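Long-range contact in putative metal-dependent hydrolase (Bacillus subtilis, PDB 6KNS), which has a metallo-beta-lactamase fold, binds zinc and calcium ions and is probably a hydrolase, perhaps related to tRNA 3'-processing enzymes: residues A128-L136 and Y145-S153. Residues are numbered along the deposited sequence; the frame is centred on the assembly and turned at random.
Sequences AGPFTITFL and YAMRITDGS
Thr-134 and Arg-148 pair across the antiparallel hairpin of strands 131-136 and 145-150, side chains alongside each other on the same face; the N-to-C directions of the strands make 147°. Arg-148 can be followed outward: its CB lies 3.4 Å from Thr-134 OG1, CG and CD pass alongside the same oxygen, and the chain then bends at chi3 (-98°), leading the guanidinium away from segment 128-136, where NE and NH2 bond to the backbone oxygens of Phe-171 and Glu-173. With chi1 at 48°, Thr-134 OG1 sits between its own N and carbonyl carbon and meets a water at 2.8 Å; that water donates to Arg-148 O. Arg-148 O therefore has two donors, the other being Thr-134 N at 3.0 Å, in the carbonyl plane. Arg-148 N donates back to Thr-134 O, and Thr-132/Thr-150 and Leu-136/Ala-146 are likewise joined by two backbone N-H...O bonds each, six in all. The other face is apolar: Ile-133 CG1 meets Ile-149 CG1 at 4.0 Å, Ile-133 CG2 lies beside Met-147 CB, and Phe-135 CE1 touches Met-147 CG at 3.9 Å. Phe-30 and Leu-37 of the other sheet cover part of this side, as in the metallo-beta-lactamase sandwich core. Hydrocarbon thus turns toward the sandwich interior; opposite, Thr-132, Thr-134, Arg-148 and Thr-150 form a polar, partly exposed stretch where water supplements backbone bonding, turning apolar at Leu-136 and Ala-146 under helix 168-171.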
ATOM      1  N   ALA A 128      -4.130 -19.386 -16.889  1.00 29.82           N
ATOM      2  CA  ALA A 128      -4.278 -17.917 -16.809  1.00 28.83           C
ATOM      3  C   ALA A 128      -3.818 -17.333 -18.124  1.00 28.84           C
ATOM      4  O   ALA A 128      -2.613 -17.096 -18.336  1.00 28.55           O
ATOM      5  CB  ALA A 128      -3.437 -17.354 -15.638  1.00 26.75           C
ATOM      6  N   GLY A 129      -4.773 -17.145 -19.027  1.00 30.56           N
ATOM      7  CA  GLY A 129      -4.483 -16.746 -20.400  1.00 31.28           C
ATOM      8  C   GLY A 129      -3.495 -17.741 -20.989  1.00 32.19           C
ATOM      9  O   GLY A 129      -3.757 -18.922 -20.960  1.00 33.09           O
ATOM     10  N   PRO A 130      -2.327 -17.270 -21.472  1.00 31.91           N
ATOM     11  CA  PRO A 130      -1.337 -18.189 -22.046  1.00 32.73           C
ATOM     12  C   PRO A 130      -0.447 -18.860 -20.995  1.00 31.62           C
ATOM     13  O   PRO A 130       0.424 -19.645 -21.343  1.00 32.71           O
ATOM     14  CB  PRO A 130      -0.527 -17.284 -22.993  1.00 33.18           C
ATOM     15  CG  PRO A 130      -0.632 -15.907 -22.346  1.00 32.81           C
ATOM     16  CD  PRO A 130      -1.882 -15.866 -21.514  1.00 31.10           C
ATOM     17  N   PHE A 131      -0.681 -18.611 -19.719  1.00 30.25           N
ATOM     18  CA  PHE A 131       0.125 -19.268 -18.681  1.00 30.05           C
ATOM     19  C   PHE A 131      -0.591 -20.467 -18.059  1.00 30.63           C
ATOM     20  O   PHE A 131      -1.817 -20.491 -17.973  1.00 30.10           O
ATOM     21  CB  PHE A 131       0.469 -18.307 -17.547  1.00 28.87           C
ATOM     22  CG  PHE A 131       1.242 -17.083 -17.977  1.00 27.41           C
ATOM     23  CD1 PHE A 131       2.482 -17.195 -18.547  1.00 28.35           C
ATOM     24  CD2 PHE A 131       0.727 -15.827 -17.754  1.00 27.77           C
ATOM     25  CE1 PHE A 131       3.201 -16.052 -18.929  1.00 30.34           C
ATOM     26  CE2 PHE A 131       1.427 -14.683 -18.113  1.00 28.23           C
ATOM     27  CZ  PHE A 131       2.666 -14.796 -18.704  1.00 28.80           C
ATOM     28  N   THR A 132       0.204 -21.452 -17.647  1.00 30.86           N
ATOM     29  CA  THR A 132      -0.261 -22.585 -16.858  1.00 31.26           C
ATOM     30  C   THR A 132       0.543 -22.515 -15.556  1.00 30.32           C
ATOM     31  O   THR A 132       1.783 -22.463 -15.606  1.00 30.01           O
ATOM     32  CB  THR A 132      -0.016 -23.928 -17.583  1.00 32.53           C
ATOM     33  OG1 THR A 132      -0.663 -23.899 -18.861  1.00 34.80           O
ATOM     34  CG2 THR A 132      -0.530 -25.135 -16.768  1.00 32.58           C
ATOM     35  N   ILE A 133      -0.170 -22.501 -14.417  1.00 28.73           N
ATOM     36  CA  ILE A 133       0.435 -22.364 -13.095  1.00 26.77           C
ATOM     37  C   ILE A 133       0.173 -23.635 -12.298  1.00 27.10           C
ATOM     38  O   ILE A 133      -0.953 -24.150 -12.290  1.00 27.11           O
ATOM     39  CB  ILE A 133      -0.154 -21.123 -12.329  1.00 25.50           C
ATOM     40  CG1 ILE A 133      -0.105 -19.879 -13.214  1.00 25.01           C
ATOM     41  CG2 ILE A 133       0.611 -20.858 -11.016  1.00 21.71           C
ATOM     42  CD1 ILE A 133      -0.654 -18.658 -12.541  1.00 24.93           C
ATOM     43  N   THR A 134       1.216 -24.137 -11.645  1.00 26.89           N
ATOM     44  CA  THR A 134       1.112 -25.235 -10.685  1.00 27.60           C
ATOM     45  C   THR A 134       1.730 -24.754  -9.365  1.00 26.84           C
ATOM     46  O   THR A 134       2.486 -23.768  -9.347  1.00 26.54           O
ATOM     47  CB  THR A 134       1.826 -26.543 -11.167  1.00 29.07           C
ATOM     48  OG1 THR A 134       3.127 -26.219 -11.640  1.00 30.37           O
ATOM     49  CG2 THR A 134       1.016 -27.312 -12.283  1.00 29.01           C
ATOM     50  N   PHE A 135       1.418 -25.443  -8.272  1.00 27.41           N
ATOM     51  CA  PHE A 135       1.608 -24.911  -6.900  1.00 26.09           C
ATOM     52  C   PHE A 135       2.341 -25.895  -5.999  1.00 26.74           C
ATOM     53  O   PHE A 135       2.207 -27.090  -6.177  1.00 27.12           O
ATOM     54  CB  PHE A 135       0.248 -24.633  -6.278  1.00 25.45           C
ATOM     55  CG  PHE A 135      -0.568 -23.654  -7.065  1.00 25.93           C
ATOM     56  CD1 PHE A 135      -0.385 -22.289  -6.906  1.00 25.17           C
ATOM     57  CD2 PHE A 135      -1.444 -24.087  -8.020  1.00 27.72           C
ATOM     58  CE1 PHE A 135      -1.103 -21.365  -7.665  1.00 25.98           C
ATOM     59  CE2 PHE A 135      -2.181 -23.172  -8.762  1.00 28.29           C
ATOM     60  CZ  PHE A 135      -1.992 -21.808  -8.596  1.00 26.03           C
ATOM     61  N   LEU A 136       3.088 -25.378  -5.031  1.00 26.10           N
ATOM     62  CA  LEU A 136       3.663 -26.193  -3.950  1.00 26.72           C
ATOM     63  C   LEU A 136       3.411 -25.475  -2.620  1.00 26.55           C
ATOM     64  O   LEU A 136       3.740 -24.284  -2.475  1.00 24.03           O
ATOM     65  CB  LEU A 136       5.156 -26.395  -4.163  1.00 26.58           C
ATOM     66  CG  LEU A 136       5.966 -27.127  -3.086  1.00 28.26           C
ATOM     67  CD1 LEU A 136       5.542 -28.610  -2.982  1.00 26.96           C
ATOM     68  CD2 LEU A 136       7.481 -27.013  -3.363  1.00 25.71           C
ATOM     69  N   TYR A 145       1.494 -20.696  -0.931  1.00 23.06           N
ATOM     70  CA  TYR A 145       1.850 -21.569  -2.067  1.00 23.23           C
ATOM     71  C   TYR A 145       2.879 -20.943  -2.984  1.00 22.72           C
ATOM     72  O   TYR A 145       2.699 -19.823  -3.444  1.00 20.63           O
ATOM     73  CB  TYR A 145       0.612 -21.983  -2.895  1.00 24.07           C
ATOM     74  CG  TYR A 145      -0.304 -22.846  -2.118  1.00 23.12           C
ATOM     75  CD1 TYR A 145      -0.203 -24.232  -2.160  1.00 24.54           C
ATOM     76  CD2 TYR A 145      -1.227 -22.279  -1.272  1.00 23.02           C
ATOM     77  CE1 TYR A 145      -1.050 -25.042  -1.382  1.00 24.76           C
ATOM     78  CE2 TYR A 145      -2.072 -23.061  -0.505  1.00 25.50           C
ATOM     79  CZ  TYR A 145      -1.992 -24.433  -0.569  1.00 25.26           C
ATOM     80  OH  TYR A 145      -2.843 -25.162   0.222  1.00 28.84           O
ATOM     81  N   ALA A 146       3.934 -21.721  -3.277  1.00 22.92           N
ATOM     82  CA  ALA A 146       4.887 -21.388  -4.320  1.00 22.63           C
ATOM     83  C   ALA A 146       4.231 -21.660  -5.653  1.00 22.94           C
ATOM     84  O   ALA A 146       3.248 -22.400  -5.700  1.00 23.97           O
ATOM     85  CB  ALA A 146       6.157 -22.192  -4.173  1.00 23.01           C
ATOM     86  N   MET A 147       4.740 -21.046  -6.720  1.00 22.47           N
ATOM     87  CA  MET A 147       4.130 -21.177  -8.035  1.00 23.45           C
ATOM     88  C   MET A 147       5.150 -21.473  -9.122  1.00 24.38           C
ATOM     89  O   MET A 147       6.250 -20.931  -9.120  1.00 24.15           O
ATOM     90  CB  MET A 147       3.401 -19.906  -8.413  1.00 22.67           C
ATOM     91  CG  MET A 147       2.332 -19.498  -7.433  1.00 24.14           C
ATOM     92  SD  MET A 147       1.733 -17.840  -7.795  1.00 24.34           S
ATOM     93  CE  MET A 147       0.968 -17.533  -6.202  1.00 23.62           C
ATOM     94  N   ARG A 148       4.771 -22.358 -10.043  1.00 26.27           N
ATOM     95  CA  ARG A 148       5.561 -22.651 -11.232  1.00 26.67           C
ATOM     96  C   ARG A 148       4.735 -22.157 -12.411  1.00 26.51           C
ATOM     97  O   ARG A 148       3.611 -22.635 -12.625  1.00 26.69           O
ATOM     98  CB  ARG A 148       5.810 -24.140 -11.355  1.00 28.61           C
ATOM     99  CG  ARG A 148       6.456 -24.500 -12.689  1.00 32.11           C
ATOM    100  CD  ARG A 148       6.523 -25.987 -12.995  1.00 37.02           C
ATOM    101  NE  ARG A 148       7.828 -26.498 -12.669  1.00 40.29           N
ATOM    102  CZ  ARG A 148       8.785 -26.851 -13.518  1.00 40.43           C
ATOM    103  NH1 ARG A 148       8.624 -26.840 -14.824  1.00 42.72           N
ATOM    104  NH2 ARG A 148       9.934 -27.236 -13.014  1.00 41.45           N
ATOM    105  N   ILE A 149       5.278 -21.198 -13.162  1.00 25.74           N
ATOM    106  CA  ILE A 149       4.530 -20.522 -14.217  1.00 25.27           C
ATOM    107  C   ILE A 149       5.192 -20.749 -15.561  1.00 26.44           C
ATOM    108  O   ILE A 149       6.337 -20.368 -15.766  1.00 25.86           O
ATOM    109  CB  ILE A 149       4.382 -19.017 -13.925  1.00 23.86           C
ATOM    110  CG1 ILE A 149       3.707 -18.815 -12.553  1.00 23.63           C
ATOM    111  CG2 ILE A 149       3.541 -18.355 -15.006  1.00 22.82           C
ATOM    112  CD1 ILE A 149       3.600 -17.378 -12.076  1.00 21.26           C
ATOM    113  N   THR A 150       4.475 -21.399 -16.475  1.00 27.74           N
ATOM    114  CA  THR A 150       5.005 -21.631 -17.793  1.00 29.03           C
ATOM    115  C   THR A 150       4.071 -21.120 -18.869  1.00 29.99           C
ATOM    116  O   THR A 150       2.885 -20.981 -18.653  1.00 29.96           O
ATOM    117  CB  THR A 150       5.329 -23.130 -18.035  1.00 30.90           C
ATOM    118  OG1 THR A 150       5.984 -23.260 -19.305  1.00 31.94           O
ATOM    119  CG2 THR A 150       4.065 -24.042 -17.981  1.00 30.42           C
ATOM    120  N   ASP A 151       4.640 -20.800 -20.024  1.00 30.99           N
ATOM    121  CA  ASP A 151       3.855 -20.470 -21.211  1.00 31.88           C
ATOM    122  C   ASP A 151       4.055 -21.518 -22.287  1.00 33.31           C
ATOM    123  O   ASP A 151       3.638 -21.296 -23.419  1.00 34.38           O
ATOM    124  CB  ASP A 151       4.240 -19.088 -21.770  1.00 31.37           C
ATOM    125  CG  ASP A 151       5.697 -19.003 -22.200  1.00 32.95           C
ATOM    126  OD1 ASP A 151       6.417 -20.038 -22.190  1.00 34.25           O
ATOM    127  OD2 ASP A 151       6.126 -17.894 -22.564  1.00 35.12           O
ATOM    128  N   GLY A 152       4.687 -22.642 -21.945  1.00 33.82           N
ATOM    129  CA  GLY A 152       4.981 -23.706 -22.942  1.00 36.23           C
ATOM    130  C   GLY A 152       6.395 -23.666 -23.526  1.00 36.71           C
ATOM    131  O   GLY A 152       6.858 -24.649 -24.067  1.00 37.74           O
ATOM    132  N   SER A 153       7.086 -22.534 -23.400  1.00 36.31           N
ATOM    133  CA  SER A 153       8.474 -22.408 -23.890  1.00 36.97           C
ATOM    134  C   SER A 153       9.468 -22.052 -22.785  1.00 35.25           C
ATOM    135  O   SER A 153      10.596 -22.466 -22.822  1.00 36.14           O
ATOM    136  CB  SER A 153       8.554 -21.336 -24.981  1.00 37.35           C
ATOM    137  OG  SER A 153       7.507 -21.501 -25.932  1.00 40.47           O
TER
HETATM  138  O   HOH W   1       3.236 -24.972 -14.113  1.00 26.35           O